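Putative cell adhesion protein (Bacteroides eggerthii, PDB 4GPV) probably serves as a structural or adhesive subunit of a cell-surface pilus. Local coordinates at residues A[39-45]-A[335-341]; A[157-163]-A[245-251]. All coordinates share one frame. Residues are numbered along the deposited sequence.

Contact 1: A[39-45]-A[335-341]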
loop_
_atom_site.group_PDB
_atom_site.type_symbol
_atom_site.label_atom_id
_atom_site.label_comp_id
_atom_site.label_asym_id
_atom_site.label_seq_id
_atom_site.Cartn_x
_atom_site.Cartn_y
_atom_site.Cartn_z
ATOM N N ALA A 39 -13.509 3.609 -12.824
ATOM C CA ALA A 39 -12.082 3.960 -12.845
ATOM C C ALA A 39 -11.209 2.757 -12.457
ATOM O O ALA A 39 -11.462 2.104 -11.423
ATOM C CB ALA A 39 -11.808 5.138 -11.919
ATOM N N THR A 40 -10.205 2.447 -13.330
ATOM C CA THR A 40 -9.294 1.317 -13.147
ATOM C C THR A 40 -7.833 1.702 -13.504
ATOM O O THR A 40 -7.580 2.291 -14.549
ATOM C CB THR A 40 -9.832 0.118 -13.964
ATOM O OG1 THR A 40 -10.928 -0.485 -13.256
ATOM C CG2 THR A 40 -8.791 -0.933 -14.251
ATOM N N ASP A 41 -6.882 1.379 -12.599
ATOM C CA ASP A 41 -5.449 1.573 -12.799
ATOM C C ASP A 41 -4.857 0.166 -12.974
ATOM O O ASP A 41 -4.622 -0.518 -11.983
ATOM C CB ASP A 41 -4.811 2.335 -11.604
ATOM C CG ASP A 41 -3.293 2.531 -11.701
ATOM O OD1 ASP A 41 -2.695 2.106 -12.719
ATOM O OD2 ASP A 41 -2.703 3.113 -10.760
ATOM N N THR A 42 -4.668 -0.274 -14.228
ATOM C CA THR A 42 -4.167 -1.619 -14.503
ATOM C C THR A 42 -2.646 -1.582 -14.426
ATOM O O THR A 42 -1.994 -0.841 -15.154
ATOM C CB THR A 42 -4.730 -2.155 -15.822
ATOM O OG1 THR A 42 -6.155 -2.082 -15.744
ATOM C CG2 THR A 42 -4.330 -3.610 -16.079
ATOM N N GLU A 43 -2.093 -2.395 -13.526
ATOM C CA GLU A 43 -0.666 -2.452 -13.250
ATOM C C GLU A 43 -0.087 -3.807 -13.665
ATOM O O GLU A 43 -0.437 -4.828 -13.061
ATOM C CB GLU A 43 -0.468 -2.231 -11.745
ATOM C CG GLU A 43 0.972 -2.196 -11.255
ATOM C CD GLU A 43 1.545 -0.824 -10.952
ATOM O OE1 GLU A 43 0.778 0.168 -10.920
ATOM O OE2 GLU A 43 2.768 -0.756 -10.695
ATOM N N ASP A 44 0.820 -3.811 -14.648
ATOM C CA ASP A 44 1.516 -5.034 -15.050
ATOM C C ASP A 44 2.478 -5.346 -13.931
ATOM O O ASP A 44 3.410 -4.578 -13.679
ATOM C CB ASP A 44 2.219 -4.873 -16.412
ATOM C CG ASP A 44 1.269 -5.038 -17.571
ATOM O OD1 ASP A 44 0.867 -6.190 -17.849
ATOM O OD2 ASP A 44 0.919 -4.014 -18.201
ATOM N N ALA A 45 2.145 -6.359 -13.144
ATOM C CA ALA A 45 2.916 -6.696 -11.961
ATOM C C ALA A 45 3.663 -7.969 -12.165
ATOM O O ALA A 45 3.074 -9.011 -12.452
ATOM C CB ALA A 45 2.004 -6.810 -10.753
ATOM N N ALA A 335 -10.275 7.725 -6.434
ATOM C CA ALA A 335 -9.851 6.367 -6.151
ATOM C C ALA A 335 -10.203 5.499 -7.333
ATOM O O ALA A 335 -11.309 5.605 -7.845
ATOM C CB ALA A 335 -10.534 5.843 -4.905
ATOM N N ALA A 336 -9.278 4.650 -7.763
ATOM C CA ALA A 336 -9.536 3.711 -8.839
ATOM C C ALA A 336 -9.178 2.314 -8.362
ATOM O O ALA A 336 -8.407 2.160 -7.391
ATOM C CB ALA A 336 -8.717 4.076 -10.077
ATOM N N GLN A 337 -9.778 1.303 -8.977
ATOM C CA GLN A 337 -9.387 -0.059 -8.655
ATOM C C GLN A 337 -7.955 -0.245 -9.136
ATOM O O GLN A 337 -7.653 0.126 -10.280
ATOM C CB GLN A 337 -10.324 -1.073 -9.347
ATOM C CG GLN A 337 -11.768 -1.034 -8.836
ATOM C CD GLN A 337 -11.983 -1.402 -7.374
ATOM O OE1 GLN A 337 -12.914 -0.914 -6.737
ATOM N NE2 GLN A 337 -11.176 -2.294 -6.809
ATOM N N TRP A 338 -7.069 -0.760 -8.275
ATOM C CA TRP A 338 -5.684 -1.033 -8.661
ATOM C C TRP A 338 -5.643 -2.503 -9.066
ATOM O O TRP A 338 -5.768 -3.380 -8.226
ATOM C CB TRP A 338 -4.729 -0.697 -7.499
ATOM C CG TRP A 338 -3.272 -0.693 -7.867
ATOM C CD1 TRP A 338 -2.726 -0.402 -9.088
ATOM C CD2 TRP A 338 -2.174 -0.801 -6.953
ATOM N NE1 TRP A 338 -1.354 -0.466 -9.017
ATOM C CE2 TRP A 338 -0.985 -0.680 -7.713
ATOM C CE3 TRP A 338 -2.076 -1.094 -5.577
ATOM C CZ2 TRP A 338 0.291 -0.799 -7.138
ATOM C CZ3 TRP A 338 -0.805 -1.230 -5.010
ATOM C CH2 TRP A 338 0.355 -1.047 -5.782
ATOM N N VAL A 339 -5.649 -2.753 -10.378
ATOM C CA VAL A 339 -5.787 -4.092 -10.935
ATOM C C VAL A 339 -4.417 -4.693 -11.239
ATOM O O VAL A 339 -3.564 -4.055 -11.857
ATOM C CB VAL A 339 -6.676 -3.984 -12.206
ATOM C CG1 VAL A 339 -6.670 -5.269 -13.035
ATOM C CG2 VAL A 339 -8.104 -3.596 -11.840
ATOM N N THR A 340 -4.235 -5.947 -10.819
ATOM C CA THR A 340 -3.022 -6.691 -11.096
ATOM C C THR A 340 -3.107 -7.225 -12.520
ATOM O O THR A 340 -4.155 -7.742 -12.931
ATOM C CB THR A 340 -2.855 -7.893 -10.134
ATOM O OG1 THR A 340 -3.976 -8.746 -10.329
ATOM C CG2 THR A 340 -2.779 -7.485 -8.672
ATOM N N GLN A 341 -2.001 -7.167 -13.236
ATOM C CA GLN A 341 -1.906 -7.836 -14.537
ATOM C C GLN A 341 -0.612 -8.663 -14.421
ATOM O O GLN A 341 0.446 -8.189 -14.850
ATOM C CB GLN A 341 -1.944 -6.818 -15.700
ATOM C CG GLN A 341 -2.363 -7.449 -17.022
ATOM C CD GLN A 341 -3.086 -6.465 -17.923
ATOM O OE1 GLN A 341 -2.531 -5.448 -18.361
ATOM N NE2 GLN A 341 -4.345 -6.746 -18.222
#
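Two parallel strands pair here, one from near the start of the modelled chain and one from its very end: strand 40-46 lies along strand 329-343, and the N-terminal part of the protein is thereby stitched to the C-terminal strand. The short segments run at 24° to each other, with their axes 4.5 Å apart at the closest point. Backbone bonds zigzag between them in the parallel pattern. Gln337 N donates to Ala39 O (3.1 Å), Asp41 N to Gln337 O (2.7 Å), Val339 N to Asp41 O (2.9 Å) and Glu43 N to Val339 O (2.8 Å); the ladder then continues from Gln341 N to Glu43 O (2.8 Å) and from Ala45 N to Gln341 O (3.0 Å).

The two faces differ. Thr40, Thr42, Asp44, Gln337, Val339 and Gln341 share the more exposed one, where Thr40 CG2 packs 3.7 Å from Val339 CG2 and Thr42 CG2 lies 3.4 Å from Gln341 OE1. On the other face Trp338 is buried, and its indole nitrogen NE1 donates to Glu43 OE1 at 2.9 Å, a side-chain bond that spans neighbouring strands diagonally. Asp41, on this face too, turns its carboxylate to Ser298 and Lys159, and Glu43 also forms a salt bridge with Lys159.

The sheet is mixed: strand 329-343 pairs parallel with 40-46 on one side and antiparallel with 297-306 on the other, where Ala336 bonds to Ser298 through the backbone. Beneath the Trp338 face lies strand 146-169, whose Phe155 stacks on the indole, while Met133 of strand 133-138 packs against Ala45 and Thr340.

Contact 2: A[157-163]-A[245-251]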
loop_
_atom_site.group_PDB
_atom_site.type_symbol
_atom_site.label_atom_id
_atom_site.label_comp_id
_atom_site.label_asym_id
_atom_site.label_seq_id
_atom_site.Cartn_x
_atom_site.Cartn_y
_atom_site.Cartn_z
ATOM N N ALA A 157 -1.111 -4.088 -0.981
ATOM C CA ALA A 157 -0.994 -2.646 -0.740
ATOM C C ALA A 157 -2.015 -1.812 -1.540
ATOM O O ALA A 157 -2.743 -2.313 -2.402
ATOM C CB ALA A 157 0.418 -2.197 -1.100
ATOM N N ALA A 158 -2.004 -0.502 -1.254
ATOM C CA ALA A 158 -2.660 0.564 -1.991
ATOM C C ALA A 158 -1.555 1.446 -2.564
ATOM O O ALA A 158 -0.423 1.448 -2.044
ATOM C CB ALA A 158 -3.573 1.375 -1.051
ATOM N N LYS A 159 -1.868 2.230 -3.573
ATOM C CA LYS A 159 -0.917 3.141 -4.175
ATOM C C LYS A 159 -1.478 4.558 -4.080
ATOM O O LYS A 159 -2.677 4.760 -4.334
ATOM C CB LYS A 159 -0.706 2.735 -5.647
ATOM C CG LYS A 159 0.319 3.571 -6.391
ATOM C CD LYS A 159 0.592 2.938 -7.768
ATOM C CE LYS A 159 -0.040 3.634 -8.921
ATOM N NZ LYS A 159 0.279 2.945 -10.207
ATOM N N ILE A 160 -0.619 5.523 -3.726
ATOM C CA ILE A 160 -1.042 6.938 -3.639
ATOM C C ILE A 160 -0.143 7.742 -4.569
ATOM O O ILE A 160 1.062 7.724 -4.370
ATOM C CB ILE A 160 -0.972 7.461 -2.175
ATOM C CG1 ILE A 160 -1.916 6.647 -1.251
ATOM C CG2 ILE A 160 -1.325 8.986 -2.118
ATOM C CD1 ILE A 160 -1.653 6.897 0.246
ATOM N N GLN A 161 -0.722 8.477 -5.542
ATOM C CA GLN A 161 0.049 9.315 -6.466
ATOM C C GLN A 161 -0.241 10.769 -6.169
ATOM O O GLN A 161 -1.390 11.104 -5.888
ATOM C CB GLN A 161 -0.345 9.031 -7.933
ATOM C CG GLN A 161 0.262 7.743 -8.463
ATOM C CD GLN A 161 -0.285 7.397 -9.825
ATOM O OE1 GLN A 161 -1.417 6.929 -9.970
ATOM N NE2 GLN A 161 0.510 7.637 -10.844
ATOM N N LEU A 162 0.771 11.646 -6.316
ATOM C CA LEU A 162 0.595 13.072 -6.081
ATOM C C LEU A 162 0.851 13.871 -7.347
ATOM O O LEU A 162 1.895 13.705 -7.989
ATOM C CB LEU A 162 1.546 13.536 -4.946
ATOM C CG LEU A 162 1.615 15.028 -4.682
ATOM C CD1 LEU A 162 0.252 15.569 -4.210
ATOM C CD2 LEU A 162 2.725 15.363 -3.680
ATOM N N ILE A 163 -0.119 14.739 -7.697
ATOM C CA ILE A 163 -0.037 15.727 -8.788
ATOM C C ILE A 163 -0.064 17.116 -8.134
ATOM O O ILE A 163 -1.046 17.436 -7.456
ATOM C CB ILE A 163 -1.181 15.540 -9.831
ATOM C CG1 ILE A 163 -1.079 14.177 -10.537
ATOM C CG2 ILE A 163 -1.212 16.680 -10.862
ATOM C CD1 ILE A 163 -2.312 13.817 -11.318
ATOM N N VAL A 245 2.543 13.441 -12.702
ATOM C CA VAL A 245 2.650 12.921 -11.341
ATOM C C VAL A 245 4.059 13.219 -10.800
ATOM O O VAL A 245 5.061 12.931 -11.473
ATOM C CB VAL A 245 2.316 11.397 -11.336
ATOM C CG1 VAL A 245 2.672 10.734 -10.002
ATOM C CG2 VAL A 245 0.852 11.143 -11.699
ATOM N N PHE A 246 4.137 13.756 -9.579
ATOM C CA PHE A 246 5.427 14.047 -8.953
ATOM C C PHE A 246 6.055 12.779 -8.356
ATOM O O PHE A 246 7.261 12.550 -8.493
ATOM C CB PHE A 246 5.276 15.110 -7.846
ATOM C CG PHE A 246 6.560 15.302 -7.062
ATOM C CD1 PHE A 246 7.680 15.897 -7.655
ATOM C CD2 PHE A 246 6.669 14.855 -5.750
ATOM C CE1 PHE A 246 8.877 16.054 -6.938
ATOM C CE2 PHE A 246 7.885 14.979 -5.050
ATOM C CZ PHE A 246 8.975 15.581 -5.650
ATOM N N ASN A 247 5.253 12.010 -7.606
ATOM C CA ASN A 247 5.749 10.771 -6.986
ATOM C C ASN A 247 4.567 9.880 -6.628
ATOM O O ASN A 247 3.403 10.277 -6.770
ATOM C CB ASN A 247 6.606 11.087 -5.732
ATOM C CG ASN A 247 5.816 11.522 -4.493
ATOM O OD1 ASN A 247 4.738 12.115 -4.572
ATOM N ND2 ASN A 247 6.312 11.187 -3.316
ATOM N N HIS A 248 4.873 8.709 -6.078
ATOM C CA HIS A 248 3.853 7.824 -5.562
ATOM C C HIS A 248 4.429 7.095 -4.350
ATOM O O HIS A 248 5.653 6.983 -4.227
ATOM C CB HIS A 248 3.374 6.841 -6.645
ATOM C CG HIS A 248 4.401 5.854 -7.076
ATOM N ND1 HIS A 248 5.291 6.146 -8.077
ATOM C CD2 HIS A 248 4.657 4.609 -6.602
ATOM C CE1 HIS A 248 6.069 5.082 -8.190
ATOM N NE2 HIS A 248 5.724 4.131 -7.317
ATOM N N PHE A 249 3.541 6.628 -3.474
ATOM C CA PHE A 249 3.904 5.803 -2.321
ATOM C C PHE A 249 3.047 4.569 -2.314
ATOM O O PHE A 249 1.893 4.615 -2.749
ATOM C CB PHE A 249 3.681 6.568 -0.995
ATOM C CG PHE A 249 4.574 7.756 -0.748
ATOM C CD1 PHE A 249 5.941 7.588 -0.514
ATOM C CD2 PHE A 249 4.041 9.034 -0.648
ATOM C CE1 PHE A 249 6.760 8.690 -0.257
ATOM C CE2 PHE A 249 4.851 10.128 -0.352
ATOM C CZ PHE A 249 6.204 9.956 -0.164
ATOM N N TYR A 250 3.595 3.465 -1.817
ATOM C CA TYR A 250 2.812 2.259 -1.545
ATOM C C TYR A 250 2.540 2.252 -0.070
ATOM O O TYR A 250 3.442 2.576 0.720
ATOM C CB TYR A 250 3.575 0.966 -1.931
ATOM C CG TYR A 250 3.968 0.956 -3.379
ATOM C CD1 TYR A 250 3.003 0.901 -4.388
ATOM C CD2 TYR A 250 5.304 1.024 -3.753
ATOM C CE1 TYR A 250 3.369 0.932 -5.735
ATOM C CE2 TYR A 250 5.683 1.009 -5.092
ATOM C CZ TYR A 250 4.714 0.978 -6.078
ATOM O OH TYR A 250 5.118 1.008 -7.385
ATOM N N THR A 251 1.334 1.857 0.332
ATOM C CA THR A 251 1.047 1.825 1.771
ATOM C C THR A 251 0.036 0.731 2.038
ATOM O O THR A 251 -0.510 0.172 1.097
ATOM C CB THR A 251 0.538 3.220 2.245
ATOM O OG1 THR A 251 0.497 3.231 3.687
ATOM C CG2 THR A 251 -0.850 3.574 1.695
HETATM O O HOH W 1 2.288 10.481 -3.533
#
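Main-chain hydrogen bonds carry this antiparallel pairing, which sets the short strand 247-251 beside the long strand 146-169, whose other side is paired with strand 297-306. Ala158 and Thr251 exchange two bonds, Ala158 N to Thr251 O (2.9 Å) and Thr251 N to Ala158 O (3.0 Å). Ile160 and Phe249 do the same, with Ile160 N to Phe249 O at 2.8 Å and Phe249 N to Ile160 O at 2.9 Å. Past them lies a classic beta bulge: Phe246 and Asn247 both stand opposite Leu162, with Leu162 N donating to Asn247 O (3.0 Å) and Phe246 N to Leu162 O (2.7 Å).

The face of Ala158, Ile160, Leu162, Phe249 and Thr251 is mostly apolar. Ile160 CD1 meets Thr251 CG2 at 3.7 Å, and Leu263 of strand 262-271 closes over Ile160, Leu162 and Phe249. Asn247 is the polar exception: its ND2 bonds to Asp230, and one water lies 3.1 Å from both Asn247 OD1 and Ile160 O.

On the opposite face Lys159, Gln161, His248 and Tyr250 bring a more polar mix. The aliphatic part of Lys159 runs beside the phenol, CD being 4.0 Å from Tyr250 CE1, while its ammonium group goes on to Glu43 and Asp41; a weak bond links His248 NE2 to Tyr250 OH (3.2 Å). That face ends in an apolar patch, Ile163 CG1 on Val245 CG2 (3.8 Å).

The chemistry is thus two-sided: mostly hydrocarbon is buried between this sheet and the second one, as in a beta sandwich, whereas the opposite face brings the lysine to the acids of strand 40-46.

Both contacts belong to the same mixed sheet, but at different depths. Contact 2 is mostly buried and antiparallel, with one face against the second sheet; contact 1 is parallel, only partly buried, and has a face of threonines and other polar groups turned outward. They meet directly: Lys159 of 157-163 reaches Glu43 OE1 (NZ to OE1 2.9 Å) and Asp41 OD2 (NZ to OD2 3.0 Å) of 39-45, and the Trp338 ring rests on contact 2, its CH2 3.6 Å from Tyr250 CD1. Strand 297-306 joins the pairings within the sheet, bonding to 335-341 and to 157-163, so charge and aromatic packing supplement a continuous backbone connection.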